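Local structure of membrane-bound lytic murein transglycosylase (Agrobacterium tumefaciens, 2PNW) at residues D24-F29 / V69-E73; K180-F184 / V248-L252; S8-F14 / S83-S89. The protein probably cleaves the glycan strands of bacterial cell-wall murein, acting as a lytic transglycosylase of the MltA type. One frame throughout, in Å; residues are numbered along the deposited sequence.

Interaction 1 of 3, residues D24-F29 / V69-E73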
# COMPACT_ATOMS: atom_id res chain seq x y z
N ASP A 24 16.50 -6.77 14.14
CA ASP A 24 17.59 -6.00 13.55
C ASP A 24 16.99 -4.94 12.61
O ASP A 24 16.74 -5.24 11.44
CB ASP A 24 18.54 -6.91 12.74
CG ASP A 24 19.62 -6.13 11.99
OD1 ASP A 24 19.71 -4.88 12.15
OD2 ASP A 24 20.39 -6.75 11.21
N PRO A 25 16.74 -3.72 13.12
CA PRO A 25 16.11 -2.67 12.28
C PRO A 25 17.08 -1.81 11.44
O PRO A 25 16.74 -0.65 11.07
CB PRO A 25 15.36 -1.81 13.32
CG PRO A 25 16.30 -1.83 14.53
CD PRO A 25 16.91 -3.26 14.52
N ARG A 26 18.25 -2.34 11.11
CA ARG A 26 19.24 -1.55 10.35
C ARG A 26 18.76 -1.05 8.99
O ARG A 26 19.18 0.02 8.58
CB ARG A 26 20.59 -2.30 10.20
CG ARG A 26 21.46 -2.12 11.43
CD ARG A 26 22.80 -2.88 11.30
NE ARG A 26 22.56 -4.32 11.22
CZ ARG A 26 23.51 -5.23 11.03
NH1 ARG A 26 24.79 -4.86 10.95
NH2 ARG A 26 23.18 -6.51 10.93
N LYS A 27 17.89 -1.81 8.31
CA LYS A 27 17.38 -1.36 7.00
C LYS A 27 16.48 -0.12 7.08
O LYS A 27 16.19 0.52 6.06
CB LYS A 27 16.61 -2.46 6.30
CG LYS A 27 17.48 -3.60 5.80
CD LYS A 27 16.64 -4.62 5.03
CE LYS A 27 17.52 -5.80 4.62
NZ LYS A 27 16.79 -6.72 3.71
N LEU A 28 16.05 0.23 8.29
CA LEU A 28 15.20 1.41 8.47
C LEU A 28 15.98 2.69 8.36
O LEU A 28 15.39 3.74 8.16
CB LEU A 28 14.49 1.39 9.82
CG LEU A 28 13.59 0.19 10.11
CD1 LEU A 28 12.69 0.56 11.27
CD2 LEU A 28 12.74 -0.25 8.90
N PHE A 29 17.31 2.63 8.50
CA PHE A 29 18.10 3.86 8.49
C PHE A 29 18.23 4.48 7.09
O PHE A 29 17.94 5.69 6.92
CB PHE A 29 19.42 3.64 9.24
CG PHE A 29 19.21 3.55 10.72
CD1 PHE A 29 18.75 2.37 11.31
CD2 PHE A 29 19.41 4.67 11.52
CE1 PHE A 29 18.52 2.30 12.67
CE2 PHE A 29 19.17 4.61 12.90
CZ PHE A 29 18.72 3.41 13.47
N VAL A 69 25.16 4.13 13.11
CA VAL A 69 24.68 2.84 13.58
C VAL A 69 25.47 1.79 12.83
O VAL A 69 25.56 1.85 11.61
CB VAL A 69 23.14 2.71 13.35
CG1 VAL A 69 22.74 1.27 13.18
CG2 VAL A 69 22.39 3.36 14.50
N ASN A 70 26.05 0.85 13.58
CA ASN A 70 26.95 -0.16 13.02
C ASN A 70 26.75 -1.58 13.59
O ASN A 70 27.66 -2.41 13.48
CB ASN A 70 28.41 0.25 13.22
CG ASN A 70 28.87 1.34 12.25
OD1 ASN A 70 28.63 1.25 11.04
ND2 ASN A 70 29.56 2.36 12.78
N SER A 71 25.59 -1.83 14.19
CA SER A 71 25.22 -3.16 14.69
C SER A 71 23.72 -3.17 14.97
O SER A 71 23.13 -2.11 15.15
CB SER A 71 25.97 -3.44 15.99
OG SER A 71 25.51 -2.59 17.01
N PRO A 72 23.08 -4.36 15.01
CA PRO A 72 21.67 -4.43 15.42
C PRO A 72 21.43 -3.74 16.76
O PRO A 72 20.44 -3.03 16.91
CB PRO A 72 21.40 -5.93 15.51
CG PRO A 72 22.34 -6.52 14.51
CD PRO A 72 23.59 -5.69 14.60
N GLU A 73 22.36 -3.92 17.71
CA GLU A 73 22.21 -3.32 19.03
C GLU A 73 22.23 -1.80 18.96
O GLU A 73 21.41 -1.15 19.60
CB GLU A 73 23.30 -3.83 20.00
CG GLU A 73 23.33 -3.12 21.37
CD GLU A 73 22.05 -3.29 22.20
OE1 GLU A 73 21.77 -2.41 23.05
OE2 GLU A 73 21.32 -4.28 22.01

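Interaction 2 of 3, residues K180-F184 / V248-L252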
# COMPACT_ATOMS: atom_id res chain seq x y z
N LYS A 180 -5.93 -10.77 -17.80
CA LYS A 180 -6.75 -9.75 -17.13
C LYS A 180 -6.74 -9.89 -15.61
O LYS A 180 -6.78 -8.88 -14.89
CB LYS A 180 -8.18 -9.62 -17.73
CG LYS A 180 -9.16 -10.70 -17.41
CD LYS A 180 -10.43 -10.47 -18.25
CE LYS A 180 -11.16 -11.77 -18.51
NZ LYS A 180 -12.35 -11.51 -19.40
N VAL A 181 -6.64 -11.12 -15.10
CA VAL A 181 -6.61 -11.31 -13.66
C VAL A 181 -5.28 -10.83 -13.06
O VAL A 181 -5.26 -10.21 -12.00
CB VAL A 181 -6.95 -12.77 -13.25
CG1 VAL A 181 -6.73 -12.93 -11.74
CG2 VAL A 181 -8.43 -13.05 -13.60
N ASP A 182 -4.18 -11.11 -13.75
CA ASP A 182 -2.88 -10.69 -13.24
C ASP A 182 -2.86 -9.16 -13.21
O ASP A 182 -2.36 -8.57 -12.23
CB ASP A 182 -1.73 -11.23 -14.10
CG ASP A 182 -1.44 -12.73 -13.86
OD1 ASP A 182 -1.96 -13.30 -12.89
OD2 ASP A 182 -0.67 -13.33 -14.64
N LEU A 183 -3.37 -8.53 -14.26
CA LEU A 183 -3.44 -7.06 -14.28
C LEU A 183 -4.36 -6.51 -13.19
O LEU A 183 -4.05 -5.49 -12.54
CB LEU A 183 -3.86 -6.56 -15.66
CG LEU A 183 -4.05 -5.05 -15.78
CD1 LEU A 183 -2.76 -4.28 -15.40
CD2 LEU A 183 -4.46 -4.76 -17.21
N PHE A 184 -5.53 -7.14 -13.00
CA PHE A 184 -6.39 -6.77 -11.87
C PHE A 184 -5.65 -6.75 -10.54
O PHE A 184 -5.75 -5.78 -9.76
CB PHE A 184 -7.66 -7.68 -11.79
CG PHE A 184 -8.66 -7.22 -10.75
CD1 PHE A 184 -9.67 -6.33 -11.09
CD2 PHE A 184 -8.57 -7.66 -9.43
CE1 PHE A 184 -10.63 -5.92 -10.14
CE2 PHE A 184 -9.51 -7.25 -8.46
CZ PHE A 184 -10.54 -6.35 -8.83
N VAL A 248 -15.64 -14.13 -14.87
CA VAL A 248 -14.56 -13.26 -14.39
C VAL A 248 -14.93 -11.79 -14.51
O VAL A 248 -14.82 -11.07 -13.53
CB VAL A 248 -13.22 -13.60 -15.08
CG1 VAL A 248 -12.19 -12.46 -14.84
CG2 VAL A 248 -12.71 -14.91 -14.54
N ASP A 249 -15.39 -11.35 -15.69
CA ASP A 249 -15.69 -9.91 -15.87
C ASP A 249 -16.70 -9.40 -14.86
O ASP A 249 -16.53 -8.32 -14.29
CB ASP A 249 -16.17 -9.57 -17.30
CG ASP A 249 -15.09 -9.72 -18.33
OD1 ASP A 249 -13.89 -9.77 -17.97
OD2 ASP A 249 -15.44 -9.79 -19.53
N GLY A 250 -17.78 -10.16 -14.62
CA GLY A 250 -18.82 -9.71 -13.67
C GLY A 250 -18.27 -9.47 -12.28
O GLY A 250 -18.67 -8.53 -11.59
N VAL A 251 -17.35 -10.34 -11.87
CA VAL A 251 -16.74 -10.26 -10.57
C VAL A 251 -15.73 -9.09 -10.53
O VAL A 251 -15.76 -8.30 -9.61
CB VAL A 251 -16.05 -11.59 -10.19
CG1 VAL A 251 -15.20 -11.44 -8.91
CG2 VAL A 251 -17.13 -12.71 -10.01
N LEU A 252 -14.82 -9.02 -11.50
CA LEU A 252 -13.83 -7.91 -11.48
C LEU A 252 -14.53 -6.56 -11.53
O LEU A 252 -14.12 -5.61 -10.87
CB LEU A 252 -12.88 -8.02 -12.67
CG LEU A 252 -12.07 -9.33 -12.69
CD1 LEU A 252 -10.91 -9.20 -13.71
CD2 LEU A 252 -11.55 -9.71 -11.27

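Interaction 3 of 3, residues S8-F14 / S83-S89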
# COMPACT_ATOMS: atom_id res chain seq x y z
N SER A 8 -7.49 3.90 21.70
CA SER A 8 -6.56 4.51 22.65
C SER A 8 -5.10 4.15 22.34
O SER A 8 -4.83 3.13 21.70
CB SER A 8 -6.92 4.12 24.09
OG SER A 8 -6.49 2.81 24.39
N ILE A 9 -4.18 5.00 22.77
CA ILE A 9 -2.77 4.62 22.74
C ILE A 9 -2.17 4.84 24.11
O ILE A 9 -2.37 5.89 24.73
CB ILE A 9 -1.94 5.33 21.62
CG1 ILE A 9 -1.69 6.80 21.95
CG2 ILE A 9 -2.58 5.13 20.24
CD1 ILE A 9 -0.76 7.50 20.96
N ASP A 10 -1.45 3.84 24.58
CA ASP A 10 -0.95 3.83 25.93
C ASP A 10 0.54 3.52 25.97
O ASP A 10 0.99 2.56 25.36
CB ASP A 10 -1.72 2.78 26.74
CG ASP A 10 -3.21 3.05 26.75
OD1 ASP A 10 -3.63 4.02 27.43
OD2 ASP A 10 -3.95 2.32 26.05
N GLU A 11 1.28 4.33 26.72
CA GLU A 11 2.72 4.16 26.82
C GLU A 11 3.09 2.77 27.36
O GLU A 11 2.46 2.27 28.30
CB GLU A 11 3.32 5.25 27.70
CG GLU A 11 4.83 5.18 27.80
CD GLU A 11 5.45 6.36 28.53
OE1 GLU A 11 4.71 7.21 29.06
OE2 GLU A 11 6.69 6.43 28.57
N VAL A 12 4.10 2.16 26.75
CA VAL A 12 4.73 0.95 27.27
C VAL A 12 6.23 1.21 27.31
O VAL A 12 6.69 2.31 26.94
CB VAL A 12 4.44 -0.30 26.40
CG1 VAL A 12 2.96 -0.68 26.44
CG2 VAL A 12 4.93 -0.11 24.94
N SER A 13 6.98 0.22 27.79
CA SER A 13 8.43 0.22 27.78
C SER A 13 8.91 -0.66 26.64
O SER A 13 8.15 -1.52 26.17
CB SER A 13 8.92 -0.35 29.12
OG SER A 13 10.21 -0.95 28.97
N PHE A 14 10.15 -0.47 26.19
CA PHE A 14 10.70 -1.32 25.12
C PHE A 14 10.77 -2.80 25.54
O PHE A 14 10.69 -3.68 24.70
CB PHE A 14 12.04 -0.79 24.59
CG PHE A 14 11.89 0.35 23.60
CD1 PHE A 14 11.68 0.10 22.24
CD2 PHE A 14 11.97 1.67 24.03
CE1 PHE A 14 11.55 1.16 21.32
CE2 PHE A 14 11.84 2.74 23.12
CZ PHE A 14 11.62 2.47 21.76
N SER A 83 12.90 7.69 20.86
CA SER A 83 11.46 7.52 20.69
C SER A 83 10.82 6.85 21.90
O SER A 83 11.51 6.24 22.73
CB SER A 83 11.17 6.74 19.41
OG SER A 83 11.57 5.37 19.54
N VAL A 84 9.50 6.96 21.99
CA VAL A 84 8.73 6.35 23.08
C VAL A 84 7.63 5.48 22.48
O VAL A 84 6.85 5.98 21.66
CB VAL A 84 8.09 7.43 23.97
CG1 VAL A 84 7.26 6.77 25.10
CG2 VAL A 84 9.15 8.37 24.53
N PRO A 85 7.54 4.19 22.88
CA PRO A 85 6.56 3.27 22.31
C PRO A 85 5.20 3.32 23.02
O PRO A 85 5.13 3.46 24.26
CB PRO A 85 7.20 1.89 22.52
CG PRO A 85 8.15 2.06 23.69
CD PRO A 85 8.35 3.54 23.94
N PHE A 86 4.14 3.18 22.23
CA PHE A 86 2.76 3.19 22.71
C PHE A 86 2.00 2.04 22.04
O PHE A 86 2.06 1.89 20.82
CB PHE A 86 2.07 4.49 22.32
CG PHE A 86 2.60 5.70 23.02
CD1 PHE A 86 1.90 6.25 24.09
CD2 PHE A 86 3.78 6.31 22.62
CE1 PHE A 86 2.37 7.38 24.74
CE2 PHE A 86 4.27 7.43 23.28
CZ PHE A 86 3.55 7.97 24.34
N ARG A 87 1.30 1.24 22.84
CA ARG A 87 0.41 0.21 22.31
C ARG A 87 -0.82 0.89 21.74
O ARG A 87 -1.42 1.75 22.38
CB ARG A 87 -0.01 -0.76 23.42
CG ARG A 87 -0.80 -1.98 22.93
CD ARG A 87 -1.24 -2.88 24.11
NE ARG A 87 -0.12 -3.70 24.59
CZ ARG A 87 0.49 -3.52 25.76
NH1 ARG A 87 0.07 -2.57 26.59
NH2 ARG A 87 1.52 -4.30 26.09
N ILE A 88 -1.18 0.53 20.51
CA ILE A 88 -2.43 1.02 19.92
C ILE A 88 -3.53 0.00 20.23
O ILE A 88 -3.40 -1.18 19.92
CB ILE A 88 -2.31 1.23 18.40
CG1 ILE A 88 -1.20 2.25 18.08
CG2 ILE A 88 -3.66 1.67 17.80
CD1 ILE A 88 -0.82 2.32 16.60
N SER A 89 -4.61 0.46 20.87
CA SER A 89 -5.74 -0.43 21.18
C SER A 89 -7.01 0.02 20.48
O SER A 89 -7.59 1.05 20.86
CB SER A 89 -5.97 -0.49 22.69
OG SER A 89 -4.88 -1.12 23.34
O HOH W 1 -3.37 0.87 24.19

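Interaction 1 of 3, residues D24-F29 / V69-E73
An Asx turn running into a type I beta turn leads the chain toward helix 28-39, and here it packs against the capped N terminus of helix 72-82. In the first of these turns Asp-24 OD1 accepts from the backbone, Arg-26 N to Asp-24 OD1 being 3.1 Å with an N-H...O angle of 155°. The second spans Pro-25 to Leu-28, closed by Leu-28 N to Pro-25 O at 3.0 Å. On the other side Ser-71 occupies the N-cap position, with its OG bonded to the backbone N of Gln-74. The carboxylate of Asp-24 also fixes the Arg-26 side chain: Arg-26 NE lies 3.0 Å from Asp-24 OD1, and Arg-26 NH2 makes a salt bridge of 2.8 Å with Asp-24 OD2. So held, the guanidinium presents one face to the Pro-72 ring, with Arg-26 CZ 3.6 Å from Pro-72 CD, while Asp-24 CG comes within 3.7 Å of Pro-72 CG. No hydrogen bond crosses between the segments; their 307 Å² of buried surface comes from van der Waals packing, in which an ion pair made within 24-29 offers its flat surface to a proline. Ala-75, one turn into helix 72-82, extends the interface by touching Pro-25, Arg-26, Phe-29 and Val-69, and Phe-78 meets the Phe-29 ring edge-to-face. At the Val-69 end an aliphatic side chain meets an aromatic ring: Val-69 CG2 makes an off-centre CH-pi contact, 4.2 Å from the centroid of the Phe-29 ring and 29° off its normal, with Phe-29 CE2 3.8 Å from Val-69 CG2.

Interaction 2 of 3, residues K180-F184 / V248-L252
Lys-180 opens helix 180-189 and reaches across to the short helix 248-252. The two five-residue segments run nearly parallel, 11° apart in direction, but their axes come no closer than 11.7 Å, a spacing that side chains must bridge. The extended Lys-180 chain does so at one end: Lys-180 CE passes 3.9 Å from Val-248 CG1, and Lys-180 NZ then donates to Asp-249 OD1 at 2.7 Å, a hydrogen bond within a salt bridge. Val-181 comes next, its CG2 4.0 Å from Val-248 CG1, and Leu-241 of helix 234-243 touches both valines. One turn on from Lys-180, Phe-184 points toward the partner helix and offers Leu-252 a ring face. Leu-252 CD2 sits 3.8 Å from the Phe-184 centroid, only 10° off the ring normal, a well-centred CH-pi contact; Phe-184 CE1 also approaches Leu-252 O at 3.6 Å. Ile-217 of helix 217-223 packs on both Phe-184 and Leu-252. Both segments fall in the range of the MltA-specific insert, so the contact joins two helices of that region around a hydrophobic patch. With buried Phe-184, Val-248 and Leu-252 inside and the ion pair at the partly exposed margin, the chemistry implies an interface packed mainly by apolar groups and fixed at one end by a single charged link.

Interaction 3 of 3, residues S8-F14 / S83-S89
Ile-9, Phe-86 and Ile-88 form the apolar centre on one face of an antiparallel strand pair: Ile-9 CG2 lies 3.9 Å from Ile-88 CG1, and Ile-9 CB 4.2 Å from Phe-86 CB. Farther along, Val-12 CG2 meets Pro-85 CB at 3.9 Å, and Pro-85 CG stands 3.8 Å from the Phe-14 centroid, 12° off the normal, a CH-pi contact. The ladder is regular through Asp-10, Ser-8 pairing with Ser-89 and Asp-10 with Arg-87 by two hydrogen bonds each, then ends with the single bond Val-12 N to Pro-85 O at 3.0 Å, since Pro-85 has no N-H to return. On the opposite, polar face a water bridges Asp-10 OD2, Arg-87 O and Ser-89 OG, while Ser-8 OG donates to Asp-10 OD2 at 3.1 Å. Within this chain strand 8-11 is a sheet edge; strand 83-89, entered directly from helix 72-82, lies between it and strand 353-363, and helix 364-367 packs on Val-84 and Phe-86.

From the N terminus, interaction 3 opens first, at strand 8-11. Interaction 1 then opens at 24-29 and closes at 69-73, before 83-89 returns to close interaction 3, so the smaller loop lies within the larger. The 68 residues spanned by interaction 3 contain helices but no strand; interaction 1 draws the approach to helix 28-39 against the start of helix 72-82, which leads straight into strand 83-89. Their centres are about 21 Å apart. Interaction 2 follows in series, crossing neither, and joins helices 180-189 and 248-252 in the insert region, across the chain's centre and about 41 Å, centre to centre, from each of the others.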